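Local coordinates for formiminoglutamase (Trypanosoma cruzi, PDB 4MYL), which probably hydrolyses N-formimino-L-glutamate to L-glutamate and formamide, as a manganese-binding member of the arginase (ureohydrolase) family, at residues A[144-149]-A[234-239]; A[121-126]-A[166-171]. The protein carries 1 engineered substitution. One frame throughout, in Å; residues are numbered along the deposited sequence.

Contact 1: residues A[144-149]-A[234-239]; sequences NVDSHL and SFDVDS
The carboxylates of Asp146 and Asp236 lie stacked, their planes 11° apart, with OD2 of Asp146 3.1 Å from OD2 of Asp236; the two oxygens are close without a hydrogen bond between them. In each residue CG stands anti to the backbone N (chi1 near -170°), which brings the two carboxylates face to face beyond the paired residues of the strands. An Asx turn steadies Asp236: Asp238 N donates over 3.0 Å to Asp236 OD1, meeting it on the anti side and somewhat out of the carboxylate plane. Strands 141-145 and 231-236 are neighbours in the parallel sheet of the arginase fold, and the acids sit at their C-terminal ends; Asp146 and Asp236 are ligands of both manganese ions of this protein, His148 and Asp238 of one. Two backbone bonds, Val145 N to Ser234 O and Asp236 N to Val145 O, each 2.8 Å, fix the register. On the sheet face of Val145 and Phe235, CG1 of Val145 lies over the ring of Phe235 in a CH-pi contact, 4.0 Å from the ring centroid and 27° off its normal, and helix 258-270 packs against both residues. Water 2 bridges Asp146 OD1 and Asp238 OD1, 2.7 Å from each, and also bonds to His148 ND1; the other oxygen of Asp238, OD2, accepts from Cys250 N.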
ATOM      1  N   ASN A 144      -9.598 -14.349 -17.547  1.00 11.90           N
ATOM      2  CA  ASN A 144      -9.602 -14.565 -16.111  1.00 11.49           C
ATOM      3  C   ASN A 144      -8.507 -13.699 -15.485  1.00 10.08           C
ATOM      4  O   ASN A 144      -7.318 -14.022 -15.584  1.00  9.79           O
ATOM      5  CB  ASN A 144      -9.343 -16.043 -15.800  1.00 12.44           C
ATOM      6  CG  ASN A 144      -9.385 -16.333 -14.326  1.00 10.36           C
ATOM      7  OD1 ASN A 144     -10.101 -15.666 -13.587  1.00 12.20           O
ATOM      8  ND2 ASN A 144      -8.612 -17.305 -13.883  1.00  8.76           N
ATOM      9  N   VAL A 145      -8.910 -12.586 -14.871  1.00 11.95           N
ATOM     10  CA  VAL A 145      -7.990 -11.773 -14.085  1.00  7.40           C
ATOM     11  C   VAL A 145      -7.906 -12.378 -12.685  1.00  8.81           C
ATOM     12  O   VAL A 145      -8.832 -12.248 -11.899  1.00 10.90           O
ATOM     13  CB  VAL A 145      -8.479 -10.303 -13.977  1.00 10.30           C
ATOM     14  CG1 VAL A 145      -7.396  -9.423 -13.337  1.00  8.99           C
ATOM     15  CG2 VAL A 145      -8.907  -9.781 -15.338  1.00  8.72           C
ATOM     16  N   ASP A 146      -6.806 -13.057 -12.375  1.00  8.30           N
ATOM     17  CA  ASP A 146      -6.688 -13.712 -11.087  1.00  7.88           C
ATOM     18  C   ASP A 146      -5.233 -14.062 -10.856  1.00  8.98           C
ATOM     19  O   ASP A 146      -4.473 -14.262 -11.808  1.00  9.42           O
ATOM     20  CB  ASP A 146      -7.552 -14.983 -11.062  1.00 12.84           C
ATOM     21  CG  ASP A 146      -7.669 -15.597  -9.669  1.00 16.07           C
ATOM     22  OD1 ASP A 146      -7.363 -14.910  -8.678  1.00 12.55           O
ATOM     23  OD2 ASP A 146      -8.079 -16.771  -9.555  1.00 21.21           O
ATOM     24  N   SER A 147      -4.848 -14.118  -9.587  1.00  9.85           N
ATOM     25  CA  SER A 147      -3.508 -14.558  -9.208  1.00  8.54           C
ATOM     26  C   SER A 147      -3.297 -16.057  -9.466  1.00  8.86           C
ATOM     27  O   SER A 147      -2.164 -16.511  -9.623  1.00 11.59           O
ATOM     28  CB  SER A 147      -3.267 -14.263  -7.726  1.00 10.07           C
ATOM     29  OG  SER A 147      -4.266 -14.873  -6.936  1.00 12.29           O
ATOM     30  N   HIS A 148      -4.403 -16.804  -9.485  1.00 14.78           N
ATOM     31  CA  HIS A 148      -4.423 -18.251  -9.753  1.00 12.52           C
ATOM     32  C   HIS A 148      -4.935 -18.524 -11.160  1.00 12.19           C
ATOM     33  O   HIS A 148      -5.542 -17.651 -11.779  1.00 12.78           O
ATOM     34  CB  HIS A 148      -5.318 -18.982  -8.741  1.00 10.87           C
ATOM     35  CG  HIS A 148      -4.801 -18.941  -7.337  1.00 14.52           C
ATOM     36  ND1 HIS A 148      -5.060 -17.894  -6.475  1.00 18.60           N
ATOM     37  CD2 HIS A 148      -4.030 -19.812  -6.647  1.00 16.56           C
ATOM     38  CE1 HIS A 148      -4.475 -18.125  -5.314  1.00 16.77           C
ATOM     39  NE2 HIS A 148      -3.849 -19.284  -5.389  1.00 20.97           N
ATOM     40  N   LEU A 149      -4.700 -19.741 -11.653  1.00 11.76           N
ATOM     41  CA  LEU A 149      -5.143 -20.132 -12.993  1.00 10.28           C
ATOM     42  C   LEU A 149      -6.572 -20.699 -13.010  1.00 13.10           C
ATOM     43  O   LEU A 149      -7.241 -20.678 -14.050  1.00 13.67           O
ATOM     44  CB  LEU A 149      -4.159 -21.126 -13.627  1.00 10.18           C
ATOM     45  CG  LEU A 149      -2.714 -20.630 -13.798  1.00 14.73           C
ATOM     46  CD1 LEU A 149      -1.853 -21.679 -14.506  1.00 15.73           C
ATOM     47  CD2 LEU A 149      -2.676 -19.330 -14.554  1.00 13.83           C
ATOM     48  N   SER A 234     -13.709 -11.477 -16.531  1.00  8.12           N
ATOM     49  CA  SER A 234     -13.863 -12.111 -15.218  1.00 11.12           C
ATOM     50  C   SER A 234     -12.794 -11.577 -14.261  1.00 14.03           C
ATOM     51  O   SER A 234     -11.607 -11.887 -14.418  1.00 13.05           O
ATOM     52  CB  SER A 234     -13.743 -13.631 -15.341  1.00 12.09           C
ATOM     53  OG  SER A 234     -14.170 -14.268 -14.154  1.00 15.38           O
ATOM     54  N   PHE A 235     -13.215 -10.763 -13.294  1.00  8.99           N
ATOM     55  CA  PHE A 235     -12.262 -10.059 -12.431  1.00 10.17           C
ATOM     56  C   PHE A 235     -12.273 -10.653 -11.021  1.00  8.62           C
ATOM     57  O   PHE A 235     -13.135 -10.339 -10.222  1.00 11.67           O
ATOM     58  CB  PHE A 235     -12.560  -8.543 -12.372  1.00 10.04           C
ATOM     59  CG  PHE A 235     -11.321  -7.681 -12.200  1.00 10.26           C
ATOM     60  CD1 PHE A 235     -10.329  -8.039 -11.314  1.00  8.74           C
ATOM     61  CD2 PHE A 235     -11.142  -6.540 -12.960  1.00  9.29           C
ATOM     62  CE1 PHE A 235      -9.200  -7.269 -11.172  1.00  8.37           C
ATOM     63  CE2 PHE A 235     -10.004  -5.761 -12.817  1.00 10.92           C
ATOM     64  CZ  PHE A 235      -9.034  -6.137 -11.928  1.00  9.49           C
ATOM     65  N   ASP A 236     -11.317 -11.522 -10.735  1.00  8.61           N
ATOM     66  CA  ASP A 236     -11.165 -12.083  -9.410  1.00 11.07           C
ATOM     67  C   ASP A 236     -10.337 -11.111  -8.556  1.00  9.65           C
ATOM     68  O   ASP A 236      -9.201 -10.819  -8.893  1.00 11.94           O
ATOM     69  CB  ASP A 236     -10.472 -13.445  -9.535  1.00 14.14           C
ATOM     70  CG  ASP A 236     -10.495 -14.246  -8.248  1.00 12.59           C
ATOM     71  OD1 ASP A 236     -10.306 -13.670  -7.162  1.00 12.74           O
ATOM     72  OD2 ASP A 236     -10.671 -15.475  -8.331  1.00 14.09           O
ATOM     73  N   VAL A 237     -10.898 -10.596  -7.468  1.00  8.51           N
ATOM     74  CA  VAL A 237     -10.199  -9.553  -6.739  1.00  9.86           C
ATOM     75  C   VAL A 237      -8.977 -10.087  -5.976  1.00 11.05           C
ATOM     76  O   VAL A 237      -8.213  -9.309  -5.382  1.00 11.47           O
ATOM     77  CB  VAL A 237     -11.146  -8.723  -5.826  1.00 14.62           C
ATOM     78  CG1 VAL A 237     -12.086  -7.896  -6.681  1.00 11.32           C
ATOM     79  CG2 VAL A 237     -11.920  -9.601  -4.862  1.00  9.41           C
ATOM     80  N   ASP A 238      -8.801 -11.411  -5.992  1.00  8.80           N
ATOM     81  CA  ASP A 238      -7.592 -12.029  -5.449  1.00 10.63           C
ATOM     82  C   ASP A 238      -6.344 -11.541  -6.193  1.00  9.31           C
ATOM     83  O   ASP A 238      -5.207 -11.683  -5.708  1.00 10.18           O
ATOM     84  CB  ASP A 238      -7.672 -13.559  -5.518  1.00 11.10           C
ATOM     85  CG  ASP A 238      -8.545 -14.170  -4.411  1.00 14.22           C
ATOM     86  OD1 ASP A 238      -8.862 -15.377  -4.523  1.00 13.82           O
ATOM     87  OD2 ASP A 238      -8.916 -13.471  -3.440  1.00 12.96           O
ATOM     88  N   SER A 239      -6.566 -10.967  -7.376  1.00  9.55           N
ATOM     89  CA  SER A 239      -5.483 -10.456  -8.223  1.00  9.63           C
ATOM     90  C   SER A 239      -4.907  -9.111  -7.759  1.00  9.69           C
ATOM     91  O   SER A 239      -3.868  -8.693  -8.258  1.00  9.99           O
ATOM     92  CB  SER A 239      -5.943 -10.332  -9.674  1.00  8.78           C
ATOM     93  OG  SER A 239      -6.961  -9.363  -9.792  1.00  9.08           O
TER
HETATM   94  O   HOH W   1     -11.299 -16.280 -10.977  1.00 17.22           O
HETATM   95  O   HOH W   2      -7.653 -16.603  -6.554  1.00 18.98           O
HETATM   96  O   HOH W   3      -3.909 -13.916  -4.463  1.00 12.66           O

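Contact 2: residues A[121-126]-A[166-171]; sequences GNDQSA and FRQLLE
Phe166 and Leu169 of helix 165-170 form the close-packed side of this contact, meeting Ser125 and Ala126 near the start of helix 125-135. CZ, the far end of the Phe166 ring, comes within 3.7 Å of Ser125 CB, which approaches the ring obliquely. Phe166 has CG beside its backbone N and anti to the carbonyl carbon (chi1 -59°), a setting that swings the ring out from its own helix to Ser125. The hydroxyl of Ser125 is engaged elsewhere: OG hydrogen-bonds to Asp278 on strand 274-280. Leu169, one turn further along, divides its branch between two backbone oxygens, CD1 lying 3.7 Å from Ser125 O and CD2 3.5 Å from Ala126 O. All four of these residues are buried, and they meet by van der Waals packing alone.

Gln168 makes the looser side. It is partly exposed, and its extended chain lays the amide group alongside the methyl of Ala126, with CD of Gln168 3.8 Å from Ala126 CB. Asp123, on this side too, is partly exposed. On the buried side the Phe166 ring also touches Val142 and Asn144 of strand 141-145, and the backbone of Phe166 is hydrogen-bonded to that of Asp150. Two helices thus pack side by side over one face of the central parallel sheet, as in the three-layer alpha/beta/alpha fold of the arginase family, with the 3-10 turn that carries the manganese ligand Asn122 running into helix 125-135.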
ATOM      1  N   GLY A 121     -17.709 -16.596  -4.434  1.00 11.83           N
ATOM      2  CA  GLY A 121     -16.460 -17.202  -4.868  1.00 12.36           C
ATOM      3  C   GLY A 121     -16.391 -17.374  -6.377  1.00 13.69           C
ATOM      4  O   GLY A 121     -17.395 -17.263  -7.073  1.00 13.26           O
ATOM      5  N   ASN A 122     -15.203 -17.671  -6.892  1.00 12.61           N
ATOM      6  CA  ASN A 122     -15.004 -17.654  -8.335  1.00 15.42           C
ATOM      7  C   ASN A 122     -15.632 -18.829  -9.072  1.00 12.79           C
ATOM      8  O   ASN A 122     -15.560 -18.902 -10.298  1.00 13.36           O
ATOM      9  CB  ASN A 122     -13.528 -17.519  -8.702  1.00 13.42           C
ATOM     10  CG  ASN A 122     -12.686 -18.626  -8.123  1.00 22.09           C
ATOM     11  OD1 ASN A 122     -13.119 -19.775  -8.044  1.00 17.72           O
ATOM     12  ND2 ASN A 122     -11.468 -18.287  -7.705  1.00 25.18           N
ATOM     13  N   ASP A 123     -16.276 -19.734  -8.346  1.00 14.60           N
ATOM     14  CA  ASP A 123     -16.958 -20.808  -9.060  1.00 14.29           C
ATOM     15  C   ASP A 123     -18.207 -20.334  -9.803  1.00 12.20           C
ATOM     16  O   ASP A 123     -18.710 -21.043 -10.675  1.00 15.82           O
ATOM     17  CB  ASP A 123     -17.187 -22.039  -8.188  1.00 21.36           C
ATOM     18  CG  ASP A 123     -16.017 -23.027  -8.284  1.00 50.13           C
ATOM     19  OD1 ASP A 123     -15.211 -23.115  -7.328  1.00 43.04           O
ATOM     20  OD2 ASP A 123     -15.883 -23.688  -9.341  1.00 46.21           O
ATOM     21  N   GLN A 124     -18.667 -19.118  -9.502  1.00 10.45           N
ATOM     22  CA  GLN A 124     -19.730 -18.505 -10.285  1.00 10.12           C
ATOM     23  C   GLN A 124     -19.342 -18.365 -11.752  1.00  8.53           C
ATOM     24  O   GLN A 124     -20.207 -18.290 -12.617  1.00 12.46           O
ATOM     25  CB  GLN A 124     -20.093 -17.122  -9.727  1.00 11.18           C
ATOM     26  CG  GLN A 124     -18.972 -16.091  -9.840  1.00 11.02           C
ATOM     27  CD  GLN A 124     -19.372 -14.753  -9.279  1.00 13.49           C
ATOM     28  OE1 GLN A 124     -20.380 -14.642  -8.584  1.00 21.68           O
ATOM     29  NE2 GLN A 124     -18.592 -13.735  -9.562  1.00 11.70           N
ATOM     30  N   SER A 125     -18.046 -18.317 -12.031  1.00 10.47           N
ATOM     31  CA  SER A 125     -17.564 -18.043 -13.375  1.00  8.46           C
ATOM     32  C   SER A 125     -17.824 -19.183 -14.359  1.00  9.41           C
ATOM     33  O   SER A 125     -17.848 -18.961 -15.575  1.00 15.71           O
ATOM     34  CB  SER A 125     -16.081 -17.694 -13.351  1.00 10.36           C
ATOM     35  OG  SER A 125     -15.831 -16.615 -12.468  1.00 13.98           O
ATOM     36  N   ALA A 126     -18.020 -20.395 -13.845  1.00 12.06           N
ATOM     37  CA  ALA A 126     -18.362 -21.536 -14.699  1.00 11.72           C
ATOM     38  C   ALA A 126     -19.766 -21.384 -15.307  1.00 10.72           C
ATOM     39  O   ALA A 126     -19.906 -21.369 -16.538  1.00 15.26           O
ATOM     40  CB  ALA A 126     -18.201 -22.865 -13.952  1.00 11.11           C
ATOM     41  N   PHE A 166     -12.566 -22.632 -14.743  1.00 13.12           N
ATOM     42  CA  PHE A 166     -12.047 -22.549 -16.105  1.00 12.91           C
ATOM     43  C   PHE A 166     -11.508 -23.864 -16.670  1.00 13.96           C
ATOM     44  O   PHE A 166     -11.226 -23.966 -17.856  1.00 15.58           O
ATOM     45  CB  PHE A 166     -11.050 -21.384 -16.233  1.00 14.94           C
ATOM     46  CG  PHE A 166     -11.658 -20.054 -15.881  1.00 14.18           C
ATOM     47  CD1 PHE A 166     -12.600 -19.470 -16.715  1.00 15.62           C
ATOM     48  CD2 PHE A 166     -11.345 -19.421 -14.689  1.00 16.58           C
ATOM     49  CE1 PHE A 166     -13.190 -18.258 -16.386  1.00 13.63           C
ATOM     50  CE2 PHE A 166     -11.938 -18.211 -14.353  1.00 14.54           C
ATOM     51  CZ  PHE A 166     -12.852 -17.630 -15.210  1.00 17.08           C
ATOM     52  N   ARG A 167     -11.378 -24.875 -15.830  1.00 15.23           N
ATOM     53  CA  ARG A 167     -11.100 -26.204 -16.348  1.00 17.99           C
ATOM     54  C   ARG A 167     -12.352 -26.617 -17.100  1.00 17.96           C
ATOM     55  O   ARG A 167     -12.286 -27.202 -18.172  1.00 23.01           O
ATOM     56  CB  ARG A 167     -10.816 -27.193 -15.214  1.00 18.88           C
ATOM     57  CG  ARG A 167     -10.381 -28.562 -15.706  1.00 16.81           C
ATOM     58  CD  ARG A 167      -9.957 -29.473 -14.573  1.00 16.74           C
ATOM     59  NE  ARG A 167      -9.259 -30.650 -15.087  1.00 24.85           N
ATOM     60  CZ  ARG A 167      -7.953 -30.701 -15.328  1.00 28.33           C
ATOM     61  NH1 ARG A 167      -7.186 -29.648 -15.082  1.00 22.56           N
ATOM     62  NH2 ARG A 167      -7.406 -31.811 -15.805  1.00 26.37           N
ATOM     63  N   GLN A 168     -13.494 -26.275 -16.514  1.00 27.28           N
ATOM     64  CA  GLN A 168     -14.795 -26.593 -17.082  1.00 40.40           C
ATOM     65  C   GLN A 168     -14.928 -25.977 -18.462  1.00 29.53           C
ATOM     66  O   GLN A 168     -15.267 -26.662 -19.423  1.00 30.99           O
ATOM     67  CB  GLN A 168     -15.925 -26.106 -16.160  1.00 26.36           C
ATOM     68  CG  GLN A 168     -15.853 -26.701 -14.747  1.00 20.54           C
ATOM     69  CD  GLN A 168     -17.129 -26.495 -13.950  1.00 26.63           C
ATOM     70  OE1 GLN A 168     -17.088 -26.122 -12.770  1.00 32.86           O
ATOM     71  NE2 GLN A 168     -18.271 -26.742 -14.585  1.00 24.83           N
ATOM     72  N   LEU A 169     -14.631 -24.687 -18.559  1.00 20.83           N
ATOM     73  CA  LEU A 169     -14.795 -23.979 -19.821  1.00 20.10           C
ATOM     74  C   LEU A 169     -13.776 -24.405 -20.893  1.00 17.14           C
ATOM     75  O   LEU A 169     -14.111 -24.521 -22.069  1.00 20.01           O
ATOM     76  CB  LEU A 169     -14.842 -22.452 -19.598  1.00 30.68           C
ATOM     77  CG  LEU A 169     -15.826 -21.935 -18.509  1.00 47.72           C
ATOM     78  CD1 LEU A 169     -15.680 -20.418 -18.238  1.00 25.42           C
ATOM     79  CD2 LEU A 169     -17.319 -22.295 -18.762  1.00 21.75           C
ATOM     80  N   LEU A 170     -12.535 -24.653 -20.498  1.00 22.67           N
ATOM     81  CA  LEU A 170     -11.525 -25.098 -21.457  1.00 13.98           C
ATOM     82  C   LEU A 170     -11.844 -26.485 -21.999  1.00 26.58           C
ATOM     83  O   LEU A 170     -11.376 -26.856 -23.072  1.00 24.46           O
ATOM     84  CB  LEU A 170     -10.138 -25.101 -20.823  1.00 16.60           C
ATOM     85  CG  LEU A 170      -9.458 -23.735 -20.731  1.00 16.03           C
ATOM     86  CD1 LEU A 170      -8.138 -23.844 -19.963  1.00 13.33           C
ATOM     87  CD2 LEU A 170      -9.239 -23.161 -22.124  1.00 15.43           C
ATOM     88  N   GLU A 171     -12.634 -27.240 -21.239  1.00 21.56           N
ATOM     89  CA  GLU A 171     -13.075 -28.568 -21.650  1.00 32.09           C
ATOM     90  C   GLU A 171     -14.278 -28.490 -22.584  1.00 33.89           C
ATOM     91  O   GLU A 171     -14.657 -29.484 -23.203  1.00 40.83           O
ATOM     92  CB  GLU A 171     -13.412 -29.427 -20.428  1.00 33.09           C
ATOM     93  CG  GLU A 171     -12.194 -30.072 -19.770  1.00 52.62           C
ATOM     94  CD  GLU A 171     -12.530 -30.780 -18.464  1.00 54.71           C
ATOM     95  OE1 GLU A 171     -11.672 -31.542 -17.957  1.00 61.95           O
ATOM     96  OE2 GLU A 171     -13.649 -30.572 -17.939  1.00 50.74           O
TER

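Contact 1 joins two adjacent strands at the metal-binding end of the sheet, and contact 2 lies on one face of that sheet, the two centres 12 Å apart. They meet directly. Asn122 ND2 is 3.0 Å from Asp236 OD2, a probable hydrogen bond between two manganese ligands, one from each contact. Beside it, Phe166 CE2 packs 3.2 Å from Asn144 CG, and Phe166 CZ lies 3.8 Å from Ser234 OG, so the ring of contact 2 rests against the strand pair of contact 1. The Phe166 side chain also comes within about 4 Å (nearest atoms) of that of Asp150, another manganese ligand. Helix 125-135, strand 141-145 and helix 165-170 follow one another in the chain; strand 231-236 comes later.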